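Local coordinates for hypothetical hydrolase (Bacteroides thetaiotaomicron, PDB 3TC9), which is of unknown function but probably serves as an auxiliary nutrient-binding protein, joining an immunoglobulin-like IPT/TIG domain to a six-bladed beta-propeller, at residues B[356-359]-B[360-363]; B[415-418]-B[419-422]. All blocks are in the same frame, centred on the assembly; numbering follows the deposited sequence.

Interaction 1 (B[356-359]-B[360-363]). With EDO (1,2-ethanediol), chain V.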
loop_
_atom_site.group_PDB
_atom_site.type_symbol
_atom_site.label_atom_id
_atom_site.label_comp_id
_atom_site.label_asym_id
_atom_site.label_seq_id
_atom_site.Cartn_x
_atom_site.Cartn_y
_atom_site.Cartn_z
ATOM N N PHE B 356 -9.195 4.820 16.563
ATOM C CA PHE B 356 -10.490 4.937 17.227
ATOM C C PHE B 356 -10.742 6.350 17.744
ATOM O O PHE B 356 -9.798 7.100 18.015
ATOM C CB PHE B 356 -10.616 3.909 18.379
ATOM C CG PHE B 356 -9.629 4.070 19.500
ATOM C CD1 PHE B 356 -8.369 3.478 19.430
ATOM C CD2 PHE B 356 -9.952 4.811 20.634
ATOM C CE1 PHE B 356 -7.458 3.604 20.487
ATOM C CE2 PHE B 356 -9.033 4.950 21.676
ATOM C CZ PHE B 356 -7.798 4.344 21.594
ATOM N N CYS B 357 -12.027 6.679 17.919
ATOM C CA CYS B 357 -12.468 7.929 18.485
ATOM C C CYS B 357 -12.340 7.879 19.966
ATOM O O CYS B 357 -12.818 6.947 20.587
ATOM C CB CYS B 357 -13.905 8.222 18.082
ATOM S SG CYS B 357 -14.114 8.542 16.323
ATOM N N ASP B 358 -11.687 8.888 20.539
ATOM C CA ASP B 358 -11.538 9.087 21.987
ATOM C C ASP B 358 -12.422 10.300 22.285
ATOM O O ASP B 358 -11.970 11.447 22.229
ATOM C CB ASP B 358 -10.064 9.288 22.346
ATOM C CG ASP B 358 -9.706 9.050 23.800
ATOM O OD1 ASP B 358 -10.548 8.486 24.536
ATOM O OD2 ASP B 358 -8.559 9.393 24.194
ATOM N N ARG B 359 -13.734 10.020 22.445
ATOM C CA ARG B 359 -14.810 10.997 22.569
ATOM C C ARG B 359 -14.510 12.170 23.498
ATOM O O ARG B 359 -14.648 13.313 23.051
ATOM C CB ARG B 359 -16.112 10.318 22.987
ATOM C CG ARG B 359 -17.356 11.132 22.718
ATOM C CD ARG B 359 -18.447 10.731 23.681
ATOM N NE ARG B 359 -19.759 11.180 23.219
ATOM C CZ ARG B 359 -20.510 12.085 23.833
ATOM N NH1 ARG B 359 -20.087 12.667 24.950
ATOM N NH2 ARG B 359 -21.687 12.430 23.329
ATOM N N GLU B 360 -14.138 11.923 24.766
ATOM C CA GLU B 360 -13.997 13.033 25.716
ATOM C C GLU B 360 -12.615 13.664 25.703
ATOM O O GLU B 360 -12.381 14.637 26.426
ATOM C CB GLU B 360 -14.390 12.633 27.144
ATOM C CG GLU B 360 -15.844 12.212 27.328
ATOM C CD GLU B 360 -16.916 13.227 26.985
ATOM O OE1 GLU B 360 -16.681 14.451 27.126
ATOM O OE2 GLU B 360 -18.015 12.780 26.591
ATOM N N ASN B 361 -11.720 13.143 24.868
ATOM C CA ASN B 361 -10.401 13.695 24.632
ATOM C C ASN B 361 -10.414 14.454 23.307
ATOM O O ASN B 361 -9.412 15.099 22.956
ATOM C CB ASN B 361 -9.345 12.594 24.654
ATOM C CG ASN B 361 -8.932 12.217 26.057
ATOM O OD1 ASN B 361 -8.959 13.022 26.986
ATOM N ND2 ASN B 361 -8.527 10.984 26.238
ATOM N N HIS B 362 -11.571 14.383 22.584
ATOM C CA HIS B 362 -11.864 15.056 21.290
ATOM C C HIS B 362 -10.783 14.803 20.225
ATOM O O HIS B 362 -10.348 15.722 19.523
ATOM C CB HIS B 362 -12.067 16.566 21.499
ATOM C CG HIS B 362 -13.060 16.850 22.573
ATOM N ND1 HIS B 362 -14.407 16.744 22.340
ATOM C CD2 HIS B 362 -12.864 17.163 23.874
ATOM C CE1 HIS B 362 -14.997 17.027 23.490
ATOM N NE2 HIS B 362 -14.104 17.288 24.438
ATOM N N CYS B 363 -10.376 13.552 20.087
ATOM C CA CYS B 363 -9.321 13.215 19.124
ATOM C C CYS B 363 -9.457 11.776 18.607
ATOM O O CYS B 363 -10.340 11.020 19.038
ATOM C CB CYS B 363 -7.944 13.453 19.747
ATOM S SG CYS B 363 -7.615 12.443 21.198
HETATM C C1 EDO V . -9.655 14.261 30.349
HETATM O O1 EDO V . -9.588 12.990 29.686
HETATM C C2 EDO V . -8.252 14.723 30.736
HETATM O O2 EDO V . -7.866 14.120 31.977
#
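Asp358 and Asn361 form the tight side of the hairpin turn between strands 352-358 and 363-367. Asn361 ND2 reaches Asp358 OD2 at 2.6 Å, almost straight in its N-H angle; the donor stands above the carboxylate plane, which is turned 81° from the amide. Arg365 also salt-bridges this oxygen, His332 N holds OD1, and the amide gives its other N-H to Asp320 O. Asp358 O takes Asn361 N at 3.1 Å, and Asp358 N donates to Cys363 O at 2.9 Å; His362 and Cys363 together face Asp358 as a G1 beta bulge. Asn361 OD1 accepts a hydrogen bond from O1 of 1,2-ethanediol, probably from the crystallisation liquor. The looser side is partly exposed: the extended Arg359 runs beside Glu360, which bends at its second torsion (chi2 -60°) to bring OE2 to 2.6 Å from Arg359 NH1, within the guanidinium plane. With an alanine here in place of Arg359, Glu360 OE2 and the nearby Glu402 would probably both lose a positive mate. Arg365 probably balances the buried, multiply gripped Asp358 carboxylate, whereas the more open Arg359-Glu360 pair shares its charges with Glu402 and His400.

Interaction 2 (B[415-418]-B[419-422]). With PO4 (phosphate ion), chain Q.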
loop_
_atom_site.group_PDB
_atom_site.type_symbol
_atom_site.label_atom_id
_atom_site.label_comp_id
_atom_site.label_asym_id
_atom_site.label_seq_id
_atom_site.Cartn_x
_atom_site.Cartn_y
_atom_site.Cartn_z
ATOM N N ILE B 415 -15.445 10.727 9.880
ATOM C CA ILE B 415 -15.668 10.792 11.325
ATOM C C ILE B 415 -17.009 11.439 11.640
ATOM O O ILE B 415 -17.326 12.485 11.072
ATOM C CB ILE B 415 -14.494 11.550 12.029
ATOM C CG1 ILE B 415 -13.138 10.851 11.767
ATOM C CG2 ILE B 415 -14.702 11.764 13.541
ATOM C CD1 ILE B 415 -12.149 11.763 11.312
ATOM N N GLY B 416 -17.746 10.827 12.578
ATOM C CA GLY B 416 -18.996 11.349 13.118
ATOM C C GLY B 416 -18.673 12.278 14.278
ATOM O O GLY B 416 -18.455 11.828 15.405
ATOM N N ASP B 417 -18.572 13.573 13.987
ATOM C CA ASP B 417 -18.210 14.631 14.961
ATOM C C ASP B 417 -19.484 15.171 15.574
ATOM O O ASP B 417 -20.069 16.108 15.030
ATOM C CB ASP B 417 -17.422 15.733 14.231
ATOM C CG ASP B 417 -16.647 16.672 15.122
ATOM O OD1 ASP B 417 -16.564 16.399 16.349
ATOM O OD2 ASP B 417 -16.110 17.678 14.593
ATOM N N ARG B 418 -19.924 14.555 16.698
ATOM C CA ARG B 418 -21.218 14.766 17.338
ATOM C C ARG B 418 -21.652 16.231 17.478
ATOM O O ARG B 418 -22.623 16.591 16.828
ATOM C CB ARG B 418 -21.336 14.038 18.691
ATOM C CG ARG B 418 -22.738 14.060 19.330
ATOM C CD ARG B 418 -23.780 13.417 18.432
ATOM N NE ARG B 418 -25.094 13.257 19.060
ATOM C CZ ARG B 418 -25.512 12.150 19.667
ATOM N NH1 ARG B 418 -24.698 11.112 19.803
ATOM N NH2 ARG B 418 -26.744 12.080 20.158
ATOM N N GLU B 419 -20.984 17.053 18.310
ATOM C CA GLU B 419 -21.447 18.422 18.587
ATOM C C GLU B 419 -21.297 19.369 17.414
ATOM O O GLU B 419 -21.927 20.436 17.412
ATOM C CB GLU B 419 -20.769 19.033 19.838
ATOM C CG GLU B 419 -20.733 18.138 21.087
ATOM C CD GLU B 419 -21.969 17.361 21.517
ATOM O OE1 GLU B 419 -23.102 17.830 21.251
ATOM O OE2 GLU B 419 -21.801 16.312 22.185
ATOM N N ASN B 420 -20.478 19.003 16.417
ATOM C CA ASN B 420 -20.305 19.845 15.249
ATOM C C ASN B 420 -21.354 19.496 14.162
ATOM O O ASN B 420 -21.464 20.229 13.183
ATOM C CB ASN B 420 -18.874 19.750 14.749
ATOM C CG ASN B 420 -17.957 20.433 15.710
ATOM O OD1 ASN B 420 -18.319 21.425 16.354
ATOM N ND2 ASN B 420 -16.785 19.886 15.894
ATOM N N ARG B 421 -22.142 18.407 14.363
ATOM C CA ARG B 421 -23.246 17.956 13.503
ATOM C C ARG B 421 -22.782 17.732 12.059
ATOM O O ARG B 421 -23.545 17.901 11.101
ATOM C CB ARG B 421 -24.440 18.960 13.521
ATOM C CG ARG B 421 -24.832 19.480 14.897
ATOM C CD ARG B 421 -25.438 18.399 15.723
ATOM N NE ARG B 421 -25.713 18.846 17.076
ATOM C CZ ARG B 421 -26.083 18.046 18.062
ATOM N NH1 ARG B 421 -26.239 16.745 17.849
ATOM N NH2 ARG B 421 -26.287 18.533 19.270
ATOM N N ARG B 422 -21.532 17.306 11.923
ATOM C CA ARG B 422 -20.885 17.091 10.641
ATOM C C ARG B 422 -20.166 15.769 10.556
ATOM O O ARG B 422 -19.777 15.197 11.571
ATOM C CB ARG B 422 -19.847 18.217 10.402
ATOM C CG ARG B 422 -20.445 19.610 10.105
ATOM C CD ARG B 422 -19.439 20.663 10.484
ATOM N NE ARG B 422 -19.802 22.045 10.123
ATOM C CZ ARG B 422 -20.199 22.969 11.002
ATOM N NH1 ARG B 422 -20.362 22.656 12.280
ATOM N NH2 ARG B 422 -20.450 24.208 10.602
HETATM P P PO4 Q . -28.094 15.633 21.002
HETATM O O1 PO4 Q . -26.923 16.657 21.239
HETATM O O2 PO4 Q . -28.182 14.661 22.241
HETATM O O3 PO4 Q . -27.856 14.825 19.692
HETATM O O4 PO4 Q . -29.488 16.340 20.815
#
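Arg418 and Arg421 converge on a phosphate ion, probably from the crystallisation liquor, and divide it between two guanidinium groups turned 63° apart. Phosphate O3 lies at the edge of the Arg418 group and accepts two hydrogen bonds from it, from NE at 3.2 Å and from NH2 at 3.0 Å. Arg421 NH1 supplies the same oxygen with a third at 3.1 Å. The straightest of the four arginine-phosphate bonds runs from Arg421 NH2 to phosphate O1, 2.8 Å long and in the guanidinium plane. His159 NE2 and Gln158 NE2 are also hydrogen-bonded to the anion.

Behind this shell, Arg418 NH1 is salt-bridged to Glu402 and Glu157. The bend of the Arg421 chain at chi2 (-69°) carries its CD over the backbone, 3.5 Å from Arg418 O, and sends the guanidinium toward Arg418. Glu419 OE1 lies near Arg421 NH2 as a long, charge-only pairing, while its OE2 is hydrogen-bonded to His400.

Further back, the turn sets the backbone from which both arginines leave. Arg421 N donates to Arg418 O, and Asp417 N pairs with Arg422 O in the antiparallel hairpin. Asn420 ND2 grips Asp417 OD2 at 2.7 Å, with the amide nearly perpendicular to the carboxylate; Arg424 salt-bridges that oxygen and Asn399 N binds OD1. Arg422 NH1 reaches back to Asn420 O at 2.8 Å, while NH2 of the same group is hydrogen-bonded to Asn120 OD1 and the guanidinium makes a cation-pi contact with Tyr387.

Four hydrogen bonds from two arginines make this end of the hairpin a site suited to an anion, and the acidic groups behind Arg418 probably offset part of its positive charge.

Interactions 1 and 2 are equivalent turns in adjacent propeller blades, each built on an Asp-Arg-Glu-Asn run reminiscent of NHL repeats and joining two antiparallel strands. Both are largely buried and share the bond from the asparagine amide to the aspartate carboxylate; the partly exposed residues are Arg359 and Glu360 in one, Glu419 and Arg421 in the other. Their outer chemistry differs: 356-363 pairs its arginine with the adjoining glutamate, whereas 415-422 turns two arginines onto an anion. Interaction 2 sits in the blade that closes the propeller, where C-terminal strand 422-428 pairs with 107-113, which follows the immunoglobulin-like domain. Glu402 salt-bridges Arg359 and Arg418, and His400 contacts both turns, tying the neighbouring blades together.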